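Local coordinates for protein putative glutaryl-CoA dehydrogenase (Thermus thermophilus, PDB 2EBA) that belongs to the acyl-CoA dehydrogenase family of flavoproteins and binds flavin-adenine dinucleotide in an assembly of four chains, at residues A[25-30]-A[47-51]; A[38-43]-A[207-211]; A[74-78]-A[93-98]; A[83-87]-A[353-358]; A[125-131]-A[170-176]. Numbering follows the deposited sequence.

Contact 1. Residues A[25-30]-A[47-51]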
# COMPACT_ATOMS: atom_id res chain seq x y z
N PHE A 25 3.37 1.44 38.11
CA PHE A 25 3.49 2.86 38.42
C PHE A 25 2.69 3.73 37.47
O PHE A 25 1.83 4.48 37.91
CB PHE A 25 4.96 3.22 38.42
CG PHE A 25 5.24 4.62 38.08
CD1 PHE A 25 4.74 5.67 38.86
CD2 PHE A 25 5.99 4.92 36.95
CE1 PHE A 25 4.99 7.00 38.50
CE2 PHE A 25 6.25 6.24 36.60
CZ PHE A 25 5.74 7.29 37.38
N LEU A 26 2.93 3.58 36.18
CA LEU A 26 2.25 4.39 35.18
C LEU A 26 0.75 4.27 35.10
O LEU A 26 0.05 5.20 34.68
CB LEU A 26 2.78 4.06 33.81
CG LEU A 26 4.19 4.54 33.67
CD1 LEU A 26 4.80 3.75 32.54
CD2 LEU A 26 4.19 6.04 33.42
N GLU A 27 0.29 3.09 35.47
CA GLU A 27 -1.11 2.76 35.40
C GLU A 27 -1.90 3.34 36.52
O GLU A 27 -3.11 3.59 36.39
CB GLU A 27 -1.24 1.26 35.42
CG GLU A 27 -2.52 0.79 34.84
CD GLU A 27 -2.26 -0.36 33.90
OE1 GLU A 27 -1.91 -1.46 34.37
OE2 GLU A 27 -2.37 -0.14 32.68
N LYS A 28 -1.27 3.55 37.66
CA LYS A 28 -2.05 4.10 38.73
C LYS A 28 -1.77 5.59 38.82
O LYS A 28 -2.62 6.36 39.27
CB LYS A 28 -1.75 3.39 40.04
CG LYS A 28 -0.96 4.19 41.02
CD LYS A 28 -1.44 3.75 42.39
CE LYS A 28 -0.64 4.39 43.50
NZ LYS A 28 -1.57 4.47 44.66
N GLU A 29 -0.59 6.02 38.38
CA GLU A 29 -0.21 7.42 38.50
C GLU A 29 -0.27 8.29 37.25
O GLU A 29 -0.31 9.51 37.39
CB GLU A 29 1.17 7.52 39.11
CG GLU A 29 1.17 7.50 40.61
CD GLU A 29 2.57 7.65 41.20
OE1 GLU A 29 3.01 6.72 41.91
OE2 GLU A 29 3.24 8.69 40.95
N ALA A 30 -0.26 7.70 36.06
CA ALA A 30 -0.27 8.53 34.86
C ALA A 30 -1.42 8.28 33.88
O ALA A 30 -2.02 9.25 33.39
CB ALA A 30 1.07 8.40 34.12
N LEU A 47 5.96 14.14 37.74
CA LEU A 47 6.19 12.74 37.52
C LEU A 47 7.68 12.51 37.29
O LEU A 47 8.14 11.36 37.35
CB LEU A 47 5.32 12.30 36.36
CG LEU A 47 4.31 11.14 36.57
CD1 LEU A 47 3.66 11.16 37.97
CD2 LEU A 47 3.20 11.28 35.52
N ILE A 48 8.42 13.58 37.02
CA ILE A 48 9.85 13.45 36.82
C ILE A 48 10.52 12.86 38.08
O ILE A 48 11.37 11.97 37.98
CB ILE A 48 10.45 14.81 36.50
CG1 ILE A 48 9.85 15.30 35.19
CG2 ILE A 48 11.96 14.73 36.45
CD1 ILE A 48 10.12 16.72 34.90
N PRO A 49 10.16 13.37 39.26
CA PRO A 49 10.81 12.77 40.43
C PRO A 49 10.39 11.30 40.55
O PRO A 49 11.20 10.47 41.01
CB PRO A 49 10.30 13.62 41.62
CG PRO A 49 9.44 14.71 40.97
CD PRO A 49 9.81 14.78 39.54
N ARG A 50 9.18 10.95 40.13
CA ARG A 50 8.73 9.55 40.21
C ARG A 50 9.59 8.70 39.24
O ARG A 50 9.99 7.60 39.60
CB ARG A 50 7.26 9.39 39.82
CG ARG A 50 6.34 10.11 40.79
CD ARG A 50 6.47 9.60 42.22
NE ARG A 50 5.85 8.30 42.35
CZ ARG A 50 6.52 7.15 42.48
NH1 ARG A 50 7.86 7.15 42.50
NH2 ARG A 50 5.86 6.01 42.57
N PHE A 51 9.85 9.19 38.03
CA PHE A 51 10.66 8.43 37.05
C PHE A 51 12.05 8.24 37.62
O PHE A 51 12.65 7.19 37.45
CB PHE A 51 10.84 9.17 35.73
CG PHE A 51 9.58 9.41 34.97
CD1 PHE A 51 8.42 8.70 35.22
CD2 PHE A 51 9.57 10.38 33.98
CE1 PHE A 51 7.27 8.96 34.48
CE2 PHE A 51 8.43 10.63 33.24
CZ PHE A 51 7.29 9.93 33.49
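Phe25 packs its ring against the side chains of Leu47, Arg50 and Phe51. Its CE1 lies 3.6 Å from Arg50 CB, its CE2 3.6 Å from Phe51 CD1 and its CZ 4.2 Å from Leu47 CG. The two phenylalanines meet rim to rim: their centroids are 5.9 Å apart and their planes stand at 82°, with neither ring over the face of the other. One turn further along helix 13-29, Glu29 faces the same partner and forms a salt bridge with Arg50. Arg50 NE reaches Glu29 OE2 at 3.0 Å, and Arg50 NH2 donates to Glu29 OE1 at 3.0 Å. Arg50 NH1 turns to a second acid, Glu53, on its own helix. Both segments belong to the all-helical N-terminal domain of the acyl-CoA dehydrogenase fold, where helix 48-54 packs against the end of helix 13-29; the nearest CA pairs are Phe25-Arg50 at 8.7 Å and Ala30-Leu47 at 8.2 Å. Ala30, the first residue to leave helical phi/psi, sets its CB 3.8 Å from Leu47 CD2. Further in, Phe51 and Leu26 continue the apolar layer onto helix 72-85, and Phe51 also touches Phe92 and Val93 of helix 87-107.

Contact 2. Residues A[38-43]-A[207-211]; sequences WEEGVF and LRASV
Trp38 lies in the last turn of helix 31-39, its CA 4.6 Å from that of Ala209. The 207-211 partner is loop, Leu207 at positive phi (52/49). With chi1 trans (-169°) and chi2 near 87°, the Trp38 indole lies against Arg208, whose CD stands over the six-membered ring, 3.5 Å from the centroid and 11° off the normal: a CH-pi contact. Trp38 O accepts a weak hydrogen bond from Arg208 NE (3.0 Å), and Glu39 O accepts a straight one from Arg208 NH2 (2.9 Å, 172°). Arg208, with chi angles m, t, p, thus ties off carbonyls at the helix C-terminus, while its NH1 bonds to Lys204 O. After Glu40, Gly41 ends the helix in a Schellman motif with phi/psi 59/48, and its N bonds back to Trp38 O at 2.9 Å. A CB here would come 3.0 Å from Arg208 NH2, a clash that glycine avoids. Gly41 CA lies 3.3 Å from Arg208 O and 4.5 Å from Arg208 CA. Val42 is extended (-126/148), its O 3.5 Å from Ala209 CA, the centre of an inverse gamma turn. Phe43, chi1 trans, puts CB 3.9 Å from Val211 CG1 and CD1 3.5 Å from Ala209 O. The contact joins the helical N-terminal domain to the loop of the beta domain between strands 196-200 and 212-217; Leu207 touches FAD, Trp38 packs on helix 351-361, and Phe43 on helix 87-107.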
# COMPACT_ATOMS: atom_id res chain seq x y z
N TRP A 38 -2.93 15.75 28.05
CA TRP A 38 -2.72 15.88 26.60
C TRP A 38 -3.66 17.01 26.14
O TRP A 38 -3.25 17.94 25.43
CB TRP A 38 -3.10 14.58 25.89
CG TRP A 38 -2.68 14.52 24.48
CD1 TRP A 38 -1.47 14.11 24.00
CD2 TRP A 38 -3.41 15.01 23.36
NE1 TRP A 38 -1.40 14.31 22.64
CE2 TRP A 38 -2.59 14.87 22.22
CE3 TRP A 38 -4.69 15.58 23.20
CZ2 TRP A 38 -2.98 15.27 20.94
CZ3 TRP A 38 -5.09 15.97 21.93
CH2 TRP A 38 -4.23 15.81 20.81
N GLU A 39 -4.91 16.91 26.58
CA GLU A 39 -5.96 17.87 26.27
C GLU A 39 -5.56 19.30 26.62
O GLU A 39 -5.65 20.19 25.76
CB GLU A 39 -7.20 17.49 27.04
CG GLU A 39 -8.47 17.55 26.31
CD GLU A 39 -9.58 16.86 27.08
OE1 GLU A 39 -9.35 15.68 27.47
OE2 GLU A 39 -10.64 17.49 27.28
N GLU A 40 -5.15 19.56 27.86
CA GLU A 40 -4.76 20.93 28.22
C GLU A 40 -3.33 21.22 27.79
O GLU A 40 -2.79 22.28 28.07
CB GLU A 40 -4.98 21.20 29.71
CG GLU A 40 -4.47 20.15 30.66
CD GLU A 40 -5.46 19.89 31.78
OE1 GLU A 40 -6.65 19.66 31.47
OE2 GLU A 40 -5.06 19.91 32.96
N GLY A 41 -2.72 20.27 27.09
CA GLY A 41 -1.38 20.46 26.60
C GLY A 41 -0.32 20.73 27.65
O GLY A 41 0.48 21.64 27.51
N VAL A 42 -0.31 19.93 28.71
CA VAL A 42 0.70 20.12 29.73
C VAL A 42 1.48 18.84 30.02
O VAL A 42 0.96 17.74 29.89
CB VAL A 42 0.06 20.63 31.04
CG1 VAL A 42 -0.96 19.61 31.57
CG2 VAL A 42 1.15 20.92 32.08
N PHE A 43 2.75 19.01 30.39
CA PHE A 43 3.60 17.89 30.74
C PHE A 43 3.59 17.83 32.26
O PHE A 43 3.81 18.84 32.93
CB PHE A 43 5.04 18.08 30.27
CG PHE A 43 5.94 16.93 30.63
CD1 PHE A 43 5.96 15.79 29.84
CD2 PHE A 43 6.71 16.95 31.78
CE1 PHE A 43 6.71 14.68 30.20
CE2 PHE A 43 7.47 15.83 32.15
CZ PHE A 43 7.47 14.70 31.35
N LEU A 207 1.90 15.49 20.32
CA LEU A 207 2.81 15.49 21.46
C LEU A 207 2.50 16.66 22.41
O LEU A 207 3.39 17.41 22.82
CB LEU A 207 4.26 15.56 20.95
CG LEU A 207 5.20 14.74 21.84
CD1 LEU A 207 4.97 13.25 21.57
CD2 LEU A 207 6.65 15.12 21.57
N ARG A 208 1.23 16.81 22.75
CA ARG A 208 0.80 17.89 23.62
C ARG A 208 1.19 17.73 25.09
O ARG A 208 1.31 18.73 25.81
CB ARG A 208 -0.71 18.08 23.50
CG ARG A 208 -1.11 18.70 22.17
CD ARG A 208 -2.61 18.73 21.99
NE ARG A 208 -3.28 19.57 22.97
CZ ARG A 208 -3.20 20.90 23.02
NH1 ARG A 208 -2.48 21.57 22.14
NH2 ARG A 208 -3.85 21.56 23.96
N ALA A 209 1.39 16.49 25.52
CA ALA A 209 1.82 16.20 26.89
C ALA A 209 3.35 16.21 26.85
O ALA A 209 4.00 15.17 27.02
CB ALA A 209 1.31 14.84 27.33
N SER A 210 3.91 17.38 26.60
CA SER A 210 5.35 17.55 26.50
C SER A 210 5.64 19.01 26.19
O SER A 210 4.81 19.68 25.58
CB SER A 210 5.90 16.68 25.36
OG SER A 210 7.18 17.13 24.93
N VAL A 211 6.79 19.51 26.62
CA VAL A 211 7.11 20.90 26.31
C VAL A 211 8.12 20.97 25.17
O VAL A 211 9.14 20.27 25.16
CB VAL A 211 7.58 21.70 27.60
CG1 VAL A 211 7.27 20.89 28.86
CG2 VAL A 211 9.06 22.11 27.51

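Contact 3. Residues A[74-78]-A[93-98]; sequences AYGLI and VSVQSS
This is a buried knob-into-hole packing between helices 72-85 and 87-107 of the N-terminal helical domain, about 7 Å from the chain's centre. A wider pi-type turn spans 95-98. The segment axes run at 156°, close to antiparallel, and approach no nearer than 12.0 Å, so Tyr75 and Ile78 reach across to short residues. The CA register pairs Tyr75 with Ser97 (9.4 Å) and Ile78 with Val93 (9.2 Å). Tyr75, chi1 trans (170°) and chi2 43°, is the knob, sitting among Val93, Ser94, Ser97 and Ser98. Its OH forms a 2.7 Å hydrogen bond with Ser98 OG (chi1 m). A water lies 2.8 Å from Tyr75 OH and donates to Ser94 OG, also at 2.8 Å; Ser94 OG also bonds to Arg90 NH1. A turn on, Ile78 CD1 meets Val93 CG1 at 3.7 Å. Ser97 OG bonds to Val93 O (2.8 Å) and Gly58 N. The serine-lined hollow thus gives the phenol hydroxyl polar partners inside the protein, while its ring edge and Ile78 rest on Val93.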
# COMPACT_ATOMS: atom_id res chain seq x y z
N ALA A 74 16.18 -3.53 29.22
CA ALA A 74 15.42 -2.92 30.31
C ALA A 74 15.06 -1.48 29.98
O ALA A 74 13.96 -1.02 30.29
CB ALA A 74 16.22 -2.98 31.63
N TYR A 75 15.98 -0.75 29.35
CA TYR A 75 15.73 0.63 28.96
C TYR A 75 14.63 0.59 27.91
O TYR A 75 13.66 1.32 27.99
CB TYR A 75 17.02 1.26 28.39
CG TYR A 75 16.86 2.63 27.72
CD1 TYR A 75 16.07 3.62 28.29
CD2 TYR A 75 17.55 2.92 26.54
CE1 TYR A 75 15.96 4.88 27.70
CE2 TYR A 75 17.45 4.17 25.94
CZ TYR A 75 16.66 5.14 26.52
OH TYR A 75 16.54 6.37 25.91
N GLY A 76 14.80 -0.31 26.94
CA GLY A 76 13.81 -0.45 25.89
C GLY A 76 12.46 -0.76 26.49
O GLY A 76 11.44 -0.22 26.07
N LEU A 77 12.45 -1.62 27.51
CA LEU A 77 11.22 -2.01 28.19
C LEU A 77 10.56 -0.88 28.96
O LEU A 77 9.34 -0.88 29.07
CB LEU A 77 11.48 -3.19 29.14
CG LEU A 77 11.75 -4.55 28.48
CD1 LEU A 77 12.23 -5.57 29.51
CD2 LEU A 77 10.50 -5.04 27.79
N ILE A 78 11.31 0.06 29.50
CA ILE A 78 10.64 1.13 30.21
C ILE A 78 10.07 2.09 29.17
O ILE A 78 9.00 2.68 29.36
CB ILE A 78 11.58 1.90 31.20
CG1 ILE A 78 12.43 2.90 30.45
CG2 ILE A 78 12.45 0.94 31.97
CD1 ILE A 78 12.06 4.30 30.81
N VAL A 93 11.92 10.92 28.96
CA VAL A 93 12.96 9.97 29.35
C VAL A 93 14.01 9.77 28.27
O VAL A 93 15.20 9.58 28.59
CB VAL A 93 12.36 8.62 29.73
CG1 VAL A 93 13.47 7.64 30.09
CG2 VAL A 93 11.41 8.80 30.90
N SER A 94 13.60 9.82 27.00
CA SER A 94 14.55 9.65 25.90
C SER A 94 15.55 10.80 25.88
O SER A 94 16.75 10.58 25.75
CB SER A 94 13.83 9.61 24.55
OG SER A 94 12.94 8.52 24.50
N VAL A 95 15.03 12.01 26.00
CA VAL A 95 15.84 13.22 26.01
C VAL A 95 16.82 13.20 27.17
O VAL A 95 18.03 13.30 26.97
CB VAL A 95 14.94 14.46 26.12
CG1 VAL A 95 15.78 15.72 26.21
CG2 VAL A 95 14.01 14.51 24.94
N GLN A 96 16.30 13.04 28.38
CA GLN A 96 17.09 13.01 29.61
C GLN A 96 18.14 11.92 29.60
O GLN A 96 19.29 12.12 30.01
CB GLN A 96 16.18 12.77 30.82
CG GLN A 96 16.88 12.88 32.17
CD GLN A 96 16.92 14.30 32.69
OE1 GLN A 96 16.80 15.26 31.93
NE2 GLN A 96 17.10 14.44 34.00
N SER A 97 17.75 10.74 29.12
CA SER A 97 18.62 9.60 29.08
C SER A 97 19.58 9.57 27.90
O SER A 97 20.79 9.53 28.10
CB SER A 97 17.82 8.30 29.09
OG SER A 97 16.98 8.24 30.22
N SER A 98 19.06 9.59 26.68
CA SER A 98 19.94 9.45 25.51
C SER A 98 20.43 10.71 24.81
O SER A 98 21.38 10.64 24.03
CB SER A 98 19.27 8.53 24.48
OG SER A 98 18.92 7.28 25.06
O HOH W 1 14.72 6.43 23.77

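Contact 4. Residues A[83-87]-A[353-358]; sequences ERVDS and RHMLNL
Arg353, on helix 351-361, supplies the charged donors for the turn that links helices 72-85 and 87-107. Extended through chi1 and chi2 (t, t) and bent at chi3 (p), it sends NH1 to Val85 O (2.8 Å) and to Asp86 OD1 (2.7 Å), the latter a salt bridge; NH2 adds a weak bond to Val85 O at 3.2 Å. Asp86, extended at -164/137 with chi1 trans, is the N-cap of helix 87-107, its OD2 accepting from Gly88 N. The nearest CA pairs are Asp86-His354 (6.8 Å) and Ser87-Asn357 (6.2 Å). His354, chi1 m, holds CE1 3.3 Å from Glu83 O, and its ND1 lies 2.7 Å from a water that accepts from Ser87 N at 2.9 Å. Ser87 OG donates to Glu83 OE2 at 2.7 Å, while Glu83 OE1 is paired with Arg90; Arg84 turns to Glu257. Joining the N- and C-terminal helical domains, this buried junction uses one guanidinium to satisfy both a carbonyl left at a helix end and the carboxylate that starts the next helix.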
# COMPACT_ATOMS: atom_id res chain seq x y z
N GLU A 83 5.64 4.84 26.50
CA GLU A 83 4.95 5.17 25.25
C GLU A 83 3.56 4.59 25.19
O GLU A 83 2.63 5.19 24.65
CB GLU A 83 5.74 4.66 24.06
CG GLU A 83 5.33 5.27 22.73
CD GLU A 83 6.47 6.01 22.06
OE1 GLU A 83 7.62 5.54 22.21
OE2 GLU A 83 6.21 7.03 21.40
N ARG A 84 3.38 3.41 25.77
CA ARG A 84 2.09 2.75 25.79
C ARG A 84 1.06 3.67 26.47
O ARG A 84 -0.15 3.58 26.22
CB ARG A 84 2.22 1.46 26.55
CG ARG A 84 0.97 0.67 26.72
CD ARG A 84 1.40 -0.57 27.48
NE ARG A 84 0.32 -1.29 28.14
CZ ARG A 84 -0.34 -0.85 29.21
NH1 ARG A 84 -0.05 0.33 29.77
NH2 ARG A 84 -1.29 -1.61 29.75
N VAL A 85 1.55 4.54 27.34
CA VAL A 85 0.65 5.47 28.00
C VAL A 85 0.55 6.68 27.07
O VAL A 85 -0.53 7.03 26.62
CB VAL A 85 1.19 5.91 29.37
CG1 VAL A 85 0.25 6.92 29.97
CG2 VAL A 85 1.33 4.71 30.29
N ASP A 86 1.70 7.31 26.81
CA ASP A 86 1.78 8.47 25.93
C ASP A 86 3.22 8.72 25.49
O ASP A 86 4.14 8.66 26.30
CB ASP A 86 1.25 9.71 26.64
CG ASP A 86 1.11 10.89 25.70
OD1 ASP A 86 0.08 10.98 24.99
OD2 ASP A 86 2.04 11.73 25.66
N SER A 87 3.40 9.02 24.20
CA SER A 87 4.73 9.29 23.63
C SER A 87 5.42 10.48 24.31
O SER A 87 6.65 10.56 24.34
CB SER A 87 4.62 9.57 22.12
OG SER A 87 4.00 8.52 21.40
N ARG A 353 -5.17 9.99 20.12
CA ARG A 353 -4.11 10.70 20.84
C ARG A 353 -2.77 10.07 20.43
O ARG A 353 -1.80 10.77 20.16
CB ARG A 353 -4.32 10.60 22.35
CG ARG A 353 -3.19 11.19 23.18
CD ARG A 353 -3.56 11.21 24.66
NE ARG A 353 -3.96 9.90 25.14
CZ ARG A 353 -3.13 8.88 25.35
NH1 ARG A 353 -1.84 9.03 25.12
NH2 ARG A 353 -3.59 7.72 25.79
N HIS A 354 -2.73 8.74 20.38
CA HIS A 354 -1.53 8.03 19.95
C HIS A 354 -1.30 8.31 18.44
O HIS A 354 -0.17 8.52 17.99
CB HIS A 354 -1.68 6.52 20.17
CG HIS A 354 -1.50 6.09 21.60
ND1 HIS A 354 -0.30 6.17 22.26
CD2 HIS A 354 -2.37 5.54 22.48
CE1 HIS A 354 -0.43 5.68 23.48
NE2 HIS A 354 -1.68 5.29 23.64
N MET A 355 -2.38 8.32 17.67
CA MET A 355 -2.30 8.62 16.25
C MET A 355 -1.56 9.93 16.00
O MET A 355 -0.60 9.98 15.23
CB MET A 355 -3.70 8.68 15.63
CG MET A 355 -3.71 8.58 14.11
SD MET A 355 -5.25 9.18 13.39
CE MET A 355 -6.20 7.66 13.31
N LEU A 356 -2.01 10.98 16.67
CA LEU A 356 -1.38 12.31 16.57
C LEU A 356 0.05 12.33 17.09
O LEU A 356 0.95 12.83 16.43
CB LEU A 356 -2.25 13.37 17.29
CG LEU A 356 -3.52 13.81 16.51
CD1 LEU A 356 -4.40 14.70 17.36
CD2 LEU A 356 -3.11 14.54 15.24
N ASN A 357 0.26 11.79 18.29
CA ASN A 357 1.59 11.73 18.87
C ASN A 357 2.57 11.05 17.92
O ASN A 357 3.67 11.56 17.66
CB ASN A 357 1.55 10.95 20.18
CG ASN A 357 1.02 11.78 21.33
OD1 ASN A 357 0.66 11.25 22.39
ND2 ASN A 357 0.97 13.08 21.14
N LEU A 358 2.17 9.89 17.38
CA LEU A 358 3.03 9.13 16.48
C LEU A 358 3.40 9.85 15.20
O LEU A 358 4.36 9.48 14.52
CB LEU A 358 2.39 7.78 16.16
CG LEU A 358 2.52 6.78 17.32
CD1 LEU A 358 1.74 5.52 17.00
CD2 LEU A 358 4.00 6.46 17.56
O HOH W 2 1.38 8.29 22.20

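Contact 5. Residues A[125-131]-A[170-176]; sequences MVGCFGL and AHLAVIW. With FAD (flavin-adenine dinucleotide), chain I.
Two parallel strands, 127-130 and 172-176, meet in the middle beta domain of the acyl-CoA dehydrogenase fold, their axes 4.7 Å apart at closest and 13° from parallel. Gly127, Cys128, Phe129 and Gly130 pair in register with Leu172, Ala173, Val174 and Ile175. The backbone bonds are Cys128 N to Leu172 O (3.1 Å), Val174 N to Cys128 O (3.0 Å), Gly130 N to Val174 O (2.8 Å) and Trp176 N to Gly130 O (3.2 Å); at the N-terminal end, His171 N donates to Val126 O (2.8 Å). On one face Cys128 (chi1 p) drops SG into the hollow between two alanine methyls, 3.7 Å from Ala170 CB and 3.5 Å from Ala173 CB. Gly130 leaves room there for Ile175: a CB would lie 3.5 Å from Ile175 CD1. Phe129 (chi1 trans) is the bump on the opposite face, beside Val174; Trp176 (chi1 m) brings NE1 over its ring, 3.3 Å from Phe129 CE2. Leu131 CD1 packs on Trp176 CB at 3.9 Å, and Met125 CE presses on Leu172 CD2 at 3.2 Å. The backbone past Cys128 holds the flavin: FAD N3 donates to Phe129 O (3.0 Å) and Leu131 N to FAD O2 (3.2 Å).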
# COMPACT_ATOMS: atom_id res chain seq x y z
N MET A 125 17.70 17.91 38.04
CA MET A 125 18.02 18.93 37.05
C MET A 125 17.76 18.42 35.63
O MET A 125 18.43 17.51 35.15
CB MET A 125 19.48 19.37 37.19
CG MET A 125 20.07 19.97 35.92
SD MET A 125 21.87 20.07 35.97
CE MET A 125 22.29 19.40 34.36
N VAL A 126 16.78 19.03 34.97
CA VAL A 126 16.35 18.59 33.64
C VAL A 126 17.11 19.22 32.47
O VAL A 126 17.43 20.40 32.48
CB VAL A 126 14.83 18.81 33.48
CG1 VAL A 126 14.43 20.04 34.23
CG2 VAL A 126 14.44 18.94 32.01
N GLY A 127 17.38 18.40 31.45
CA GLY A 127 18.10 18.90 30.30
C GLY A 127 17.35 18.79 28.98
O GLY A 127 16.27 18.23 28.91
N CYS A 128 17.95 19.35 27.94
CA CYS A 128 17.37 19.30 26.60
C CYS A 128 18.51 19.15 25.60
O CYS A 128 19.69 19.31 25.93
CB CYS A 128 16.54 20.56 26.32
SG CYS A 128 17.48 22.10 26.34
N PHE A 129 18.16 18.84 24.36
CA PHE A 129 19.14 18.60 23.33
C PHE A 129 18.82 19.51 22.17
O PHE A 129 17.77 19.39 21.54
CB PHE A 129 19.05 17.12 22.96
CG PHE A 129 19.94 16.67 21.85
CD1 PHE A 129 19.51 16.75 20.54
CD2 PHE A 129 21.15 16.07 22.12
CE1 PHE A 129 20.27 16.22 19.50
CE2 PHE A 129 21.93 15.53 21.09
CZ PHE A 129 21.48 15.61 19.78
N GLY A 130 19.71 20.45 21.91
CA GLY A 130 19.49 21.39 20.82
C GLY A 130 20.31 21.13 19.57
O GLY A 130 21.45 21.58 19.47
N LEU A 131 19.73 20.41 18.62
CA LEU A 131 20.40 20.12 17.36
C LEU A 131 19.69 20.75 16.17
O LEU A 131 20.30 21.49 15.40
CB LEU A 131 20.49 18.62 17.14
CG LEU A 131 21.22 18.23 15.86
CD1 LEU A 131 22.70 18.64 15.96
CD2 LEU A 131 21.05 16.75 15.65
N ALA A 170 14.35 22.70 31.05
CA ALA A 170 15.79 22.51 31.21
C ALA A 170 16.61 23.59 31.89
O ALA A 170 16.38 24.78 31.70
CB ALA A 170 16.41 22.18 29.86
N HIS A 171 17.58 23.15 32.68
CA HIS A 171 18.51 24.05 33.35
C HIS A 171 19.77 23.95 32.50
O HIS A 171 20.56 24.88 32.42
CB HIS A 171 18.85 23.59 34.76
CG HIS A 171 17.66 23.18 35.56
ND1 HIS A 171 17.12 21.91 35.50
CD2 HIS A 171 16.90 23.87 36.45
CE1 HIS A 171 16.08 21.84 36.31
NE2 HIS A 171 15.93 23.01 36.90
N LEU A 172 19.95 22.79 31.87
CA LEU A 172 21.12 22.54 31.03
C LEU A 172 20.67 22.23 29.61
O LEU A 172 19.76 21.44 29.40
CB LEU A 172 21.92 21.36 31.60
CG LEU A 172 23.38 21.28 31.16
CD1 LEU A 172 24.12 22.53 31.62
CD2 LEU A 172 24.03 20.03 31.73
N ALA A 173 21.31 22.86 28.63
CA ALA A 173 20.97 22.67 27.23
C ALA A 173 22.19 22.25 26.42
O ALA A 173 23.14 23.01 26.28
CB ALA A 173 20.37 23.96 26.65
N VAL A 174 22.14 21.03 25.88
CA VAL A 174 23.24 20.51 25.09
C VAL A 174 23.10 21.14 23.73
O VAL A 174 22.28 20.72 22.93
CB VAL A 174 23.15 18.99 24.94
CG1 VAL A 174 24.34 18.47 24.14
CG2 VAL A 174 23.11 18.36 26.30
N ILE A 175 23.89 22.17 23.48
CA ILE A 175 23.80 22.87 22.22
C ILE A 175 24.91 22.48 21.29
O ILE A 175 26.07 22.38 21.70
CB ILE A 175 23.82 24.39 22.43
CG1 ILE A 175 22.39 24.92 22.53
CG2 ILE A 175 24.53 25.08 21.28
CD1 ILE A 175 21.65 24.46 23.74
N TRP A 176 24.55 22.26 20.02
CA TRP A 176 25.53 21.91 18.99
C TRP A 176 25.67 23.08 18.04
O TRP A 176 24.68 23.55 17.47
CB TRP A 176 25.08 20.67 18.21
CG TRP A 176 24.85 19.50 19.09
CD1 TRP A 176 23.68 19.15 19.69
CD2 TRP A 176 25.84 18.60 19.60
NE1 TRP A 176 23.88 18.10 20.55
CE2 TRP A 176 25.20 17.74 20.52
CE3 TRP A 176 27.22 18.44 19.39
CZ2 TRP A 176 25.88 16.74 21.22
CZ3 TRP A 176 27.90 17.44 20.08
CH2 TRP A 176 27.22 16.61 20.99
PA FAD I . 12.69 19.00 7.05
O1A FAD I . 12.61 20.21 6.15
O2A FAD I . 14.02 18.46 7.51
O5B FAD I . 11.83 17.82 6.34
C5B FAD I . 10.64 17.97 5.74
C4B FAD I . 10.18 16.91 4.78
O4B FAD I . 11.34 16.56 3.76
C3B FAD I . 10.38 15.49 5.53
O3B FAD I . 9.49 14.61 4.85
C2B FAD I . 11.73 14.83 5.15
O2B FAD I . 11.64 13.47 4.98
C1B FAD I . 11.87 15.36 3.74
N9A FAD I . 13.37 15.43 3.47
C8A FAD I . 14.25 16.16 4.13
N7A FAD I . 15.47 15.94 3.54
C5A FAD I . 15.32 15.07 2.51
C6A FAD I . 16.20 14.48 1.54
N6A FAD I . 17.52 14.75 1.55
N1A FAD I . 15.69 13.62 0.61
C2A FAD I . 14.36 13.32 0.57
N3A FAD I . 13.49 13.87 1.49
C4A FAD I . 13.95 14.75 2.45
N1 FAD I . 15.14 18.22 17.38
C2 FAD I . 16.16 18.24 18.29
O2 FAD I . 17.34 18.42 17.92
N3 FAD I . 15.90 18.06 19.62
C4 FAD I . 14.62 17.86 20.07
O4 FAD I . 14.40 17.72 21.29
C4X FAD I . 13.55 17.85 19.15
N5 FAD I . 12.24 17.68 19.57
C5X FAD I . 11.20 17.70 18.68
C6 FAD I . 9.87 17.56 19.15
C7 FAD I . 8.77 17.61 18.24
C7M FAD I . 7.38 17.47 18.82
C8 FAD I . 9.02 17.79 16.84
C8M FAD I . 7.91 17.86 15.81
C9 FAD I . 10.34 17.93 16.39
C9A FAD I . 11.46 17.89 17.28
N10 FAD I . 12.80 18.05 16.85
C10 FAD I . 13.83 18.04 17.76
C1' FAD I . 13.14 18.26 15.44
C2' FAD I . 12.91 17.08 14.55
O2' FAD I . 14.02 16.20 14.64
C3' FAD I . 12.68 17.61 13.16
O3' FAD I . 11.30 17.95 13.05
C4' FAD I . 13.02 16.63 12.05
O4' FAD I . 14.43 16.62 11.81
C5' FAD I . 12.32 17.01 10.77
O5' FAD I . 12.96 18.13 10.19
P FAD I . 12.22 19.53 9.83
O1P FAD I . 10.98 19.71 10.65
O2P FAD I . 13.26 20.62 9.92
O3P FAD I . 11.73 19.29 8.32

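In the fold
Contact 3 lies nearest the chain's centre, at about 7 Å; it and contacts 1, 4 and 5 are buried, though contact 1 has its ion pair at a partly exposed margin, and contact 2 is only partly buried. Contacts 3 and 4 share helix 72-85: contact 3 packs its earlier turns with a tyrosine knob and apolar contact, contact 4 its C-terminal end, where Arg353 bonds to Val85 O and pairs with Asp86 beyond. Contacts 1 and 3, both in the N-terminal helical domain, meet where Phe51 packs on Val93. Contacts 2 and 4 cross domain boundaries, touch through Trp38 and Arg353 and reach the second subunit. Contact 5, alone in pairing strands, joins contact 3 through Gln96 and Gly127.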